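Local coordinates for CbsA (Xanthomonas oryzae pv. oryzae, PDB 5XYH), which probably hydrolyses cellulose as a family 6 exoglucanase, releasing cellobiose from chain ends and helping to degrade the plant cell wall, at residues 43-48 / 344-349; 54-57 / 62-65; 276-281 / 291-296; 398-403 / 408-413. All blocks are in the same frame, centred on the assembly; numbering follows the deposited sequence.

Contact 1: residues 43-48 / 344-349; sequences KSYPTY and MPPTAA
P345 sets its CB over one face of the Y45 ring in a CH-pi contact, 3.9 Å from the ring centroid and 22° off its normal, displaced toward the CE1-CZ side. The two side chains run side by side and point the same way, and P345 CG follows the phenol outward to 3.9 Å from Y45 OH. S44 OG lies above the opposite face. Proline suits this place because its compact, rigid ring puts a CH2 group against the aromatic face at little entropic cost.

The remaining contacts are van der Waals ones. P346 crosses the Y45 side chain at about a right angle, its CD 3.7 Å from Y45 CB. With CG of Y45 anti to its carbonyl carbon (chi1 -66°), the phenol can reach P345 while CB stays against P346. P346 CG bridges to the next residue, 3.5 Å from the carbonyl O of P46 and 4.1 Å from P46 CD.

No hydrogen bond joins the segments. W359 meets Y45 edge-to-face and also touches P346. At the surface, the loop before strand 49-51 packs on the loop leading into strand 347-351 of the family 6 glycoside hydrolase fold, a distorted alpha/beta barrel.

Contact 2: residues 54-57 / 62-65; sequences IDAI and RNAG
R62 reaches back to D55 in a salt bridge that ties the loop after helix 54-58 to that helix, within the alpha/beta barrel of family 6; the helix follows strand 49-51, and the chain after it folds back along its first residues. Both ionic bonds end on one oxygen. R62 NE lies 2.9 Å from D55 OD1 and R62 NH2 3.1 Å from the same atom, a side-on grip with OD1 almost exactly in the guanidinium plane. The carboxylate stands nearly perpendicular to that plane, at 85°, so this is not the coplanar two-oxygen pairing. NH2 comes nearly along the C-O direction, whereas NE approaches from above the carboxylate plane. Arginine suits the place because its chain is long, and the bend at chi3 (66°) turns the NE-NH2 edge of the guanidinium onto OD1.

Van der Waals contact is slight. I54 CG2 comes within 4.2 Å of R62 NH2, and the small A56 lets the amide of N63 lie close, with N63 ND2 3.7 Å from A56 CB.

Water carries the remaining polar link. N63, with CG anti to its backbone N (chi1 -166°), turns its amide toward the helix. There a water accepts from N63 ND2 at 2.9 Å and donates to A56 O at 2.8 Å.

Contact 3: residues 276-281 / 291-296; sequences EVLYNA and IGFLID
Y279 lays its side chain along two residues of the opposite segment, F293 and I291. Its CB comes first, 3.6 Å from F293 CE1, which lies at the edge of the tyrosine ring, near its plane. With CG anti to the backbone N (chi1 173°), the ring leads away from the helix axis and along the start of the strand. CD1 then meets I291 CG1 at 3.8 Å. CE1 also touches I291 CG1 at 3.7 Å, while the carbonyl O of I291 lies at the ring edge, near its plane, 3.6 Å from CE1. At the tip, OH hydrogen-bonds to the carbonyl O of S289. Tyrosine suits this buried place because its ring packs against hydrocarbon while the hydroxyl finds a backbone acceptor.

F293 also wedges its far rim against the helix, where F293 CZ lies 3.5 Å from Y279 N. L278 supports the same rim, its CB 3.7 Å from F293 CE2, the two side chains crossing at about a right angle.

F230 meets the F293 ring at an incline, and H353 stacks on Y279. Helix 271-284 belongs to the beta-alpha-beta crossover from strand 229-232 to the adjacent parallel strand 292-296 of the family 6 barrel.

Contact 4: residues 398-403 / 408-413; sequences GALPNA and TWFHAH
The ring of F410 reaches across to segment 398-403, with A403 over one of its faces. A403 CA makes a CH-pi contact, 3.9 Å from the ring centroid and 24° off the normal, displaced toward the rim. The methyl of A403 packs tightly at the rim, its CB 3.3 Å from F410 CE2. A residue as small as alanine suits this place, since its backbone can come right down onto the ring. From its own segment, H413 CB covers the opposite face, so the phenyl is held flat between the two.

The far end of the ring meets the bend of the other segment. L400 CB touches F410 CZ at 3.7 Å, and the carbonyl O of P401 lies at the ring's edge, near its plane, 3.5 Å from the same CZ. N402 O is 3.7 Å from F410 CE1. The ring can reach so far because CG is anti to the backbone N (chi1 -169°). L400 goes on past it, sending CD1 to H413 CD2 at 3.7 Å. Its branched hydrocarbon end thus fills the angle between the phenylalanine and the helix.

Farther out, other loops position these groups. H413 NE2 is hydrogen-bonded to Q337 O, A403 N to S370 OG, and the backbone of L400 pairs with N336, whose side chain also touches F410. F410 occupies the N-cap position of helix 411-419, and its side chain packs against the preceding loop: the arrangement is that of a loop folding back over the start of the last helix of the chain.

From the N terminus, the chain leaves helix 33-42 through residues 43-48, the first half of contact 1, whose partner comes only at 344-349. The long loop so closed holds contacts 2 and 3, one after the other. Contact 2 makes a tight turn behind helix 54-58, and contact 3 ties helix 271-284 to strand 292-296; they lie on opposite sides of the chain's centre, their centres about 32 Å apart. Contact 4 follows in series once contact 1 has closed, fastening the late loop to helix 411-419. No contacts cross. Contacts 1 and 3 reach the same sheet, whereas contacts 2 and 4 join loops to helix starts farther from the chain's centre.

Contact 1: residues 43-48 / 344-349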
loop_
_atom_site.group_PDB
_atom_site.type_symbol
_atom_site.label_atom_id
_atom_site.label_comp_id
_atom_site.label_asym_id
_atom_site.label_seq_id
_atom_site.Cartn_x
_atom_site.Cartn_y
_atom_site.Cartn_z
ATOM N N LYS A 43 -15.479 6.607 -7.746
ATOM C CA LYS A 43 -15.240 7.735 -6.854
ATOM C C LYS A 43 -16.185 7.770 -5.657
ATOM O O LYS A 43 -16.071 8.686 -4.838
ATOM C CB LYS A 43 -15.313 9.068 -7.614
ATOM C CG LYS A 43 -16.661 9.427 -8.165
ATOM C CD LYS A 43 -16.699 10.878 -8.604
ATOM C CE LYS A 43 -18.037 11.222 -9.251
ATOM N NZ LYS A 43 -18.244 12.696 -9.350
ATOM N N SER A 44 -17.115 6.816 -5.533
ATOM C CA SER A 44 -17.940 6.742 -4.332
ATOM C C SER A 44 -17.253 5.990 -3.195
ATOM O O SER A 44 -17.794 5.947 -2.082
ATOM C CB SER A 44 -19.304 6.087 -4.633
ATOM O OG SER A 44 -19.225 4.686 -4.895
ATOM N N TYR A 45 -16.044 5.405 -3.444
ATOM C CA TYR A 45 -15.403 4.577 -2.435
ATOM C C TYR A 45 -14.349 5.364 -1.668
ATOM O O TYR A 45 -13.690 6.243 -2.228
ATOM C CB TYR A 45 -14.748 3.356 -3.080
ATOM C CG TYR A 45 -15.733 2.380 -3.704
ATOM C CD1 TYR A 45 -16.740 1.777 -2.941
ATOM C CD2 TYR A 45 -15.629 2.030 -5.046
ATOM C CE1 TYR A 45 -17.636 0.872 -3.512
ATOM C CE2 TYR A 45 -16.504 1.124 -5.618
ATOM C CZ TYR A 45 -17.515 0.554 -4.848
ATOM O OH TYR A 45 -18.378 -0.350 -5.440
ATOM N N PRO A 46 -14.196 5.076 -0.374
ATOM C CA PRO A 46 -13.125 5.712 0.407
ATOM C C PRO A 46 -11.758 5.362 -0.154
ATOM O O PRO A 46 -11.517 4.221 -0.550
ATOM C CB PRO A 46 -13.303 5.122 1.811
ATOM C CG PRO A 46 -14.704 4.639 1.868
ATOM C CD PRO A 46 -15.096 4.256 0.460
ATOM N N THR A 47 -10.855 6.348 -0.149
ATOM C CA THR A 47 -9.459 6.166 -0.537
ATOM C C THR A 47 -8.560 6.818 0.505
ATOM O O THR A 47 -8.937 7.804 1.137
ATOM C CB THR A 47 -9.148 6.767 -1.935
ATOM O OG1 THR A 47 -9.579 8.132 -1.975
ATOM C CG2 THR A 47 -9.851 5.981 -3.045
ATOM N N TYR A 48 -7.369 6.252 0.696
ATOM C CA TYR A 48 -6.475 6.742 1.736
ATOM C C TYR A 48 -5.752 8.010 1.280
ATOM O O TYR A 48 -5.471 8.199 0.092
ATOM C CB TYR A 48 -5.481 5.642 2.138
ATOM C CG TYR A 48 -6.037 4.790 3.256
ATOM C CD1 TYR A 48 -7.270 4.166 3.110
ATOM C CD2 TYR A 48 -5.360 4.640 4.475
ATOM C CE1 TYR A 48 -7.821 3.409 4.120
ATOM C CE2 TYR A 48 -5.912 3.873 5.500
ATOM C CZ TYR A 48 -7.144 3.270 5.305
ATOM O OH TYR A 48 -7.745 2.515 6.282
ATOM N N MET A 344 -11.069 -5.596 -5.100
ATOM C CA MET A 344 -12.242 -5.526 -4.235
ATOM C C MET A 344 -12.454 -4.093 -3.751
ATOM O O MET A 344 -11.490 -3.431 -3.328
ATOM C CB MET A 344 -12.098 -6.454 -3.020
ATOM C CG MET A 344 -12.359 -7.941 -3.278
ATOM S SD MET A 344 -14.076 -8.326 -3.748
ATOM C CE MET A 344 -14.988 -7.824 -2.280
ATOM N N PRO A 345 -13.683 -3.586 -3.789
ATOM C CA PRO A 345 -13.994 -2.294 -3.156
ATOM C C PRO A 345 -13.674 -2.332 -1.672
ATOM O O PRO A 345 -13.611 -3.413 -1.071
ATOM C CB PRO A 345 -15.510 -2.144 -3.385
ATOM C CG PRO A 345 -15.845 -3.119 -4.481
ATOM C CD PRO A 345 -14.882 -4.256 -4.315
ATOM N N PRO A 346 -13.468 -1.179 -1.043
ATOM C CA PRO A 346 -13.251 -1.168 0.411
ATOM C C PRO A 346 -14.366 -1.925 1.123
ATOM O O PRO A 346 -15.545 -1.687 0.879
ATOM C CB PRO A 346 -13.255 0.324 0.756
ATOM C CG PRO A 346 -12.874 1.016 -0.526
ATOM C CD PRO A 346 -13.493 0.177 -1.619
ATOM N N THR A 347 -13.986 -2.883 1.969
ATOM C CA THR A 347 -14.921 -3.845 2.551
ATOM C C THR A 347 -14.554 -4.074 4.008
ATOM O O THR A 347 -13.400 -4.386 4.310
ATOM C CB THR A 347 -14.881 -5.199 1.807
ATOM O OG1 THR A 347 -15.217 -5.033 0.421
ATOM C CG2 THR A 347 -15.835 -6.214 2.450
ATOM N N ALA A 348 -15.534 -3.959 4.906
ATOM C CA ALA A 348 -15.289 -4.155 6.333
ATOM C C ALA A 348 -15.347 -5.638 6.701
ATOM O O ALA A 348 -16.254 -6.358 6.270
ATOM C CB ALA A 348 -16.315 -3.364 7.148
ATOM N N ALA A 349 -14.360 -6.097 7.470
ATOM C CA ALA A 349 -14.368 -7.426 8.079
ATOM C C ALA A 349 -14.766 -8.561 7.128
ATOM O O ALA A 349 -15.691 -9.327 7.422
ATOM C CB ALA A 349 -15.270 -7.421 9.306
#

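Contact 2: residues 54-57 / 62-65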
loop_
_atom_site.group_PDB
_atom_site.type_symbol
_atom_site.label_atom_id
_atom_site.label_comp_id
_atom_site.label_asym_id
_atom_site.label_seq_id
_atom_site.Cartn_x
_atom_site.Cartn_y
_atom_site.Cartn_z
ATOM N N ILE A 54 6.019 16.871 4.531
ATOM C CA ILE A 54 5.539 17.902 5.447
ATOM C C ILE A 54 4.547 18.814 4.741
ATOM O O ILE A 54 3.501 19.164 5.299
ATOM C CB ILE A 54 6.726 18.693 6.025
ATOM C CG1 ILE A 54 7.621 17.755 6.845
ATOM C CG2 ILE A 54 6.229 19.868 6.855
ATOM C CD1 ILE A 54 9.016 18.307 7.109
ATOM N N ASP A 55 4.849 19.192 3.492
ATOM C CA ASP A 55 3.946 20.048 2.721
ATOM C C ASP A 55 2.554 19.443 2.589
ATOM O O ASP A 55 1.565 20.182 2.538
ATOM C CB ASP A 55 4.519 20.322 1.330
ATOM C CG ASP A 55 5.583 21.419 1.329
ATOM O OD1 ASP A 55 5.601 22.275 2.249
ATOM O OD2 ASP A 55 6.398 21.438 0.386
ATOM N N ALA A 56 2.451 18.111 2.514
ATOM C CA ALA A 56 1.137 17.484 2.397
ATOM C C ALA A 56 0.262 17.763 3.620
ATOM O O ALA A 56 -0.967 17.764 3.504
ATOM C CB ALA A 56 1.282 15.973 2.178
ATOM N N ILE A 57 0.862 18.025 4.788
ATOM C CA ILE A 57 0.047 18.340 5.964
ATOM C C ILE A 57 -0.726 19.633 5.753
ATOM O O ILE A 57 -1.863 19.781 6.229
ATOM C CB ILE A 57 0.920 18.421 7.234
ATOM C CG1 ILE A 57 1.609 17.084 7.512
ATOM C CG2 ILE A 57 0.079 18.827 8.430
ATOM C CD1 ILE A 57 2.670 17.153 8.599
ATOM N N ARG A 62 0.922 24.579 -1.104
ATOM C CA ARG A 62 2.053 23.749 -0.742
ATOM C C ARG A 62 1.910 22.318 -1.241
ATOM O O ARG A 62 2.890 21.580 -1.212
ATOM C CB ARG A 62 2.259 23.765 0.773
ATOM C CG ARG A 62 2.746 25.121 1.289
ATOM C CD ARG A 62 2.842 25.182 2.811
ATOM N NE ARG A 62 3.871 24.299 3.356
ATOM C CZ ARG A 62 4.264 24.306 4.626
ATOM N NH1 ARG A 62 3.725 25.153 5.493
ATOM N NH2 ARG A 62 5.198 23.461 5.031
ATOM N N ASN A 63 0.732 21.901 -1.708
ATOM C CA ASN A 63 0.643 20.512 -2.162
ATOM C C ASN A 63 -0.373 20.375 -3.298
ATOM O O ASN A 63 -1.403 19.722 -3.174
ATOM C CB ASN A 63 0.314 19.570 -1.002
ATOM C CG ASN A 63 0.541 18.121 -1.363
ATOM O OD1 ASN A 63 1.492 17.798 -2.082
ATOM N ND2 ASN A 63 -0.336 17.238 -0.878
ATOM N N ALA A 64 -0.051 20.993 -4.438
ATOM C CA ALA A 64 -0.767 20.783 -5.700
ATOM C C ALA A 64 -2.266 21.055 -5.579
ATOM O O ALA A 64 -3.077 20.441 -6.281
ATOM C CB ALA A 64 -0.530 19.369 -6.243
ATOM N N GLY A 65 -2.649 21.980 -4.697
ATOM C CA GLY A 65 -4.040 22.324 -4.483
ATOM C C GLY A 65 -4.833 21.357 -3.631
ATOM O O GLY A 65 -6.033 21.576 -3.434
HETATM O O HOH W 1 -2.385 17.938 1.076
#

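Contact 3: residues 276-281 / 291-296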
loop_
_atom_site.group_PDB
_atom_site.type_symbol
_atom_site.label_atom_id
_atom_site.label_comp_id
_atom_site.label_asym_id
_atom_site.label_seq_id
_atom_site.Cartn_x
_atom_site.Cartn_y
_atom_site.Cartn_z
ATOM N N GLU A 276 -2.155 -14.598 6.062
ATOM C CA GLU A 276 -2.326 -15.703 7.005
ATOM C C GLU A 276 -0.984 -16.241 7.484
ATOM O O GLU A 276 -0.812 -16.542 8.674
ATOM C CB GLU A 276 -3.147 -16.817 6.362
ATOM C CG GLU A 276 -3.399 -18.036 7.262
ATOM C CD GLU A 276 -4.240 -17.733 8.524
ATOM O OE1 GLU A 276 -4.915 -16.664 8.603
ATOM O OE2 GLU A 276 -4.249 -18.604 9.435
ATOM N N VAL A 277 -0.026 -16.374 6.575
ATOM C CA VAL A 277 1.315 -16.792 6.964
ATOM C C VAL A 277 1.892 -15.838 8.005
ATOM O O VAL A 277 2.458 -16.265 9.022
ATOM C CB VAL A 277 2.200 -16.897 5.708
ATOM C CG1 VAL A 277 3.658 -16.774 6.051
ATOM C CG2 VAL A 277 1.910 -18.211 4.981
ATOM N N LEU A 278 1.734 -14.529 7.783
ATOM C CA LEU A 278 2.256 -13.552 8.732
ATOM C C LEU A 278 1.508 -13.616 10.059
ATOM O O LEU A 278 2.130 -13.604 11.124
ATOM C CB LEU A 278 2.170 -12.147 8.136
ATOM C CG LEU A 278 3.206 -11.871 7.038
ATOM C CD1 LEU A 278 3.028 -10.475 6.469
ATOM C CD2 LEU A 278 4.612 -12.045 7.588
ATOM N N TYR A 279 0.175 -13.680 10.004
ATOM C CA TYR A 279 -0.634 -13.766 11.214
ATOM C C TYR A 279 -0.161 -14.901 12.117
ATOM O O TYR A 279 0.060 -14.706 13.319
ATOM C CB TYR A 279 -2.107 -13.948 10.845
ATOM C CG TYR A 279 -2.966 -14.204 12.062
ATOM C CD1 TYR A 279 -3.494 -13.141 12.799
ATOM C CD2 TYR A 279 -3.218 -15.502 12.501
ATOM C CE1 TYR A 279 -4.268 -13.366 13.935
ATOM C CE2 TYR A 279 -3.985 -15.738 13.644
ATOM C CZ TYR A 279 -4.511 -14.661 14.351
ATOM O OH TYR A 279 -5.272 -14.880 15.473
ATOM N N ASN A 280 0.011 -16.100 11.551
ATOM C CA ASN A 280 0.427 -17.248 12.349
ATOM C C ASN A 280 1.819 -17.054 12.923
ATOM O O ASN A 280 2.087 -17.427 14.071
ATOM C CB ASN A 280 0.366 -18.522 11.506
ATOM C CG ASN A 280 -1.045 -18.931 11.208
ATOM O OD1 ASN A 280 -1.935 -18.727 12.028
ATOM N ND2 ASN A 280 -1.270 -19.484 10.031
ATOM N N ALA A 281 2.716 -16.461 12.147
ATOM C CA ALA A 281 4.060 -16.219 12.646
ATOM C C ALA A 281 4.058 -15.197 13.779
ATOM O O ALA A 281 4.825 -15.331 14.744
ATOM C CB ALA A 281 4.961 -15.758 11.505
ATOM N N ILE A 291 -4.884 -9.503 16.633
ATOM C CA ILE A 291 -4.291 -8.631 15.624
ATOM C C ILE A 291 -5.023 -8.832 14.303
ATOM O O ILE A 291 -5.484 -9.933 13.979
ATOM C CB ILE A 291 -2.786 -8.875 15.445
ATOM C CG1 ILE A 291 -2.515 -10.354 15.164
ATOM C CG2 ILE A 291 -2.038 -8.379 16.659
ATOM C CD1 ILE A 291 -1.129 -10.630 14.643
ATOM N N GLY A 292 -5.162 -7.742 13.550
ATOM C CA GLY A 292 -5.864 -7.796 12.285
ATOM C C GLY A 292 -4.986 -7.403 11.112
ATOM O O GLY A 292 -3.949 -6.752 11.284
ATOM N N PHE A 293 -5.375 -7.808 9.910
ATOM C CA PHE A 293 -4.636 -7.442 8.708
ATOM C C PHE A 293 -5.522 -6.654 7.756
ATOM O O PHE A 293 -6.684 -7.013 7.528
ATOM C CB PHE A 293 -4.079 -8.685 8.003
ATOM C CG PHE A 293 -2.833 -9.234 8.648
ATOM C CD1 PHE A 293 -2.903 -9.879 9.871
ATOM C CD2 PHE A 293 -1.598 -9.108 8.030
ATOM C CE1 PHE A 293 -1.753 -10.390 10.484
ATOM C CE2 PHE A 293 -0.449 -9.615 8.633
ATOM C CZ PHE A 293 -0.533 -10.261 9.865
ATOM N N LEU A 294 -4.970 -5.569 7.209
ATOM C CA LEU A 294 -5.551 -4.904 6.055
ATOM C C LEU A 294 -4.858 -5.411 4.792
ATOM O O LEU A 294 -3.683 -5.795 4.820
ATOM C CB LEU A 294 -5.411 -3.379 6.155
ATOM C CG LEU A 294 -5.837 -2.736 7.477
ATOM C CD1 LEU A 294 -5.701 -1.224 7.438
ATOM C CD2 LEU A 294 -7.279 -3.147 7.825
ATOM N N ILE A 295 -5.606 -5.436 3.688
ATOM C CA ILE A 295 -5.043 -5.667 2.362
ATOM C C ILE A 295 -5.486 -4.524 1.458
ATOM O O ILE A 295 -6.673 -4.188 1.406
ATOM C CB ILE A 295 -5.460 -7.028 1.777
ATOM C CG1 ILE A 295 -4.954 -8.158 2.696
ATOM C CG2 ILE A 295 -4.906 -7.175 0.351
ATOM C CD1 ILE A 295 -5.483 -9.559 2.359
ATOM N N ASP A 296 -4.523 -3.901 0.783
ATOM C CA ASP A 296 -4.814 -2.858 -0.199
ATOM C C ASP A 296 -5.290 -3.526 -1.484
ATOM O O ASP A 296 -4.506 -4.193 -2.167
ATOM C CB ASP A 296 -3.568 -2.016 -0.456
ATOM C CG ASP A 296 -3.832 -0.808 -1.360
ATOM O OD1 ASP A 296 -4.912 -0.729 -2.009
ATOM O OD2 ASP A 296 -2.940 0.070 -1.403
#

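Contact 4: residues 398-403 / 408-413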
loop_
_atom_site.group_PDB
_atom_site.type_symbol
_atom_site.label_atom_id
_atom_site.label_comp_id
_atom_site.label_asym_id
_atom_site.label_seq_id
_atom_site.Cartn_x
_atom_site.Cartn_y
_atom_site.Cartn_z
ATOM N N GLY A 398 7.148 -3.276 -17.489
ATOM C CA GLY A 398 5.699 -3.298 -17.581
ATOM C C GLY A 398 5.004 -1.985 -17.269
ATOM O O GLY A 398 3.771 -1.946 -17.225
ATOM N N ALA A 399 5.741 -0.904 -17.042
ATOM C CA ALA A 399 5.105 0.366 -16.720
ATOM C C ALA A 399 4.449 0.973 -17.959
ATOM O O ALA A 399 4.969 0.856 -19.074
ATOM C CB ALA A 399 6.139 1.335 -16.136
ATOM N N LEU A 400 3.301 1.629 -17.764
ATOM C CA LEU A 400 2.641 2.302 -18.882
ATOM C C LEU A 400 3.454 3.511 -19.341
ATOM O O LEU A 400 3.996 4.248 -18.509
ATOM C CB LEU A 400 1.243 2.771 -18.489
ATOM C CG LEU A 400 0.050 1.839 -18.617
ATOM C CD1 LEU A 400 -1.222 2.662 -18.437
ATOM C CD2 LEU A 400 0.037 1.105 -19.968
ATOM N N PRO A 401 3.545 3.754 -20.647
ATOM C CA PRO A 401 4.298 4.909 -21.145
ATOM C C PRO A 401 3.558 6.222 -20.927
ATOM O O PRO A 401 2.361 6.268 -20.628
ATOM C CB PRO A 401 4.458 4.620 -22.642
ATOM C CG PRO A 401 3.258 3.778 -22.981
ATOM C CD PRO A 401 3.047 2.900 -21.742
ATOM N N ASN A 402 4.319 7.310 -21.086
ATOM C CA ASN A 402 3.792 8.665 -20.994
ATOM C C ASN A 402 3.092 8.910 -19.652
ATOM O O ASN A 402 1.984 9.439 -19.589
ATOM C CB ASN A 402 2.867 8.948 -22.176
ATOM C CG ASN A 402 3.603 8.869 -23.508
ATOM O OD1 ASN A 402 3.236 8.091 -24.392
ATOM N ND2 ASN A 402 4.676 9.649 -23.638
ATOM N N ALA A 403 3.769 8.530 -18.561
ATOM C CA ALA A 403 3.229 8.642 -17.208
ATOM C C ALA A 403 3.628 9.973 -16.562
ATOM O O ALA A 403 4.766 10.431 -16.735
ATOM C CB ALA A 403 3.729 7.493 -16.341
ATOM N N THR A 408 0.208 12.167 -9.029
ATOM C CA THR A 408 -0.713 12.965 -9.833
ATOM C C THR A 408 -1.444 12.064 -10.830
ATOM O O THR A 408 -1.044 10.926 -11.088
ATOM C CB THR A 408 0.019 14.095 -10.575
ATOM O OG1 THR A 408 0.817 13.545 -11.627
ATOM C CG2 THR A 408 0.920 14.836 -9.620
ATOM N N TRP A 409 -2.524 12.595 -11.406
ATOM C CA TRP A 409 -3.490 11.752 -12.102
ATOM C C TRP A 409 -2.962 11.218 -13.431
ATOM O O TRP A 409 -2.373 11.952 -14.230
ATOM C CB TRP A 409 -4.773 12.538 -12.348
ATOM C CG TRP A 409 -5.951 11.690 -12.587
ATOM C CD1 TRP A 409 -6.729 11.672 -13.705
ATOM C CD2 TRP A 409 -6.515 10.726 -11.686
ATOM N NE1 TRP A 409 -7.742 10.754 -13.561
ATOM C CE2 TRP A 409 -7.643 10.171 -12.325
ATOM C CE3 TRP A 409 -6.185 10.289 -10.395
ATOM C CZ2 TRP A 409 -8.439 9.191 -11.725
ATOM C CZ3 TRP A 409 -6.989 9.318 -9.794
ATOM C CH2 TRP A 409 -8.095 8.778 -10.466
ATOM N N PHE A 410 -3.235 9.943 -13.692
ATOM C CA PHE A 410 -2.758 9.235 -14.877
ATOM C C PHE A 410 -3.991 8.681 -15.589
ATOM O O PHE A 410 -4.395 7.541 -15.356
ATOM C CB PHE A 410 -1.754 8.139 -14.468
ATOM C CG PHE A 410 -0.989 7.518 -15.613
ATOM C CD1 PHE A 410 -1.263 7.844 -16.936
ATOM C CD2 PHE A 410 0.021 6.599 -15.350
ATOM C CE1 PHE A 410 -0.554 7.254 -17.970
ATOM C CE2 PHE A 410 0.730 6.007 -16.373
ATOM C CZ PHE A 410 0.449 6.342 -17.688
ATOM N N HIS A 411 -4.579 9.510 -16.463
ATOM C CA HIS A 411 -5.849 9.169 -17.103
ATOM C C HIS A 411 -5.808 7.808 -17.796
ATOM O O HIS A 411 -6.743 7.008 -17.657
ATOM C CB HIS A 411 -6.238 10.269 -18.094
ATOM C CG HIS A 411 -7.477 9.968 -18.876
ATOM N ND1 HIS A 411 -8.731 9.953 -18.304
ATOM C CD2 HIS A 411 -7.656 9.675 -20.186
ATOM C CE1 HIS A 411 -9.629 9.653 -19.225
ATOM N NE2 HIS A 411 -9.005 9.487 -20.377
ATOM N N ALA A 412 -4.730 7.509 -18.532
ATOM C CA ALA A 412 -4.688 6.244 -19.264
ATOM C C ALA A 412 -4.671 5.043 -18.318
ATOM O O ALA A 412 -5.362 4.049 -18.564
ATOM C CB ALA A 412 -3.486 6.204 -20.202
ATOM N N HIS A 413 -3.895 5.113 -17.233
ATOM C CA HIS A 413 -3.919 4.030 -16.240
ATOM C C HIS A 413 -5.292 3.899 -15.593
ATOM O O HIS A 413 -5.735 2.788 -15.258
ATOM C CB HIS A 413 -2.865 4.272 -15.164
ATOM C CG HIS A 413 -2.381 3.021 -14.501
ATOM N ND1 HIS A 413 -2.056 2.966 -13.164
ATOM C CD2 HIS A 413 -2.145 1.783 -14.997
ATOM C CE1 HIS A 413 -1.650 1.746 -12.860
ATOM N NE2 HIS A 413 -1.684 1.009 -13.957
#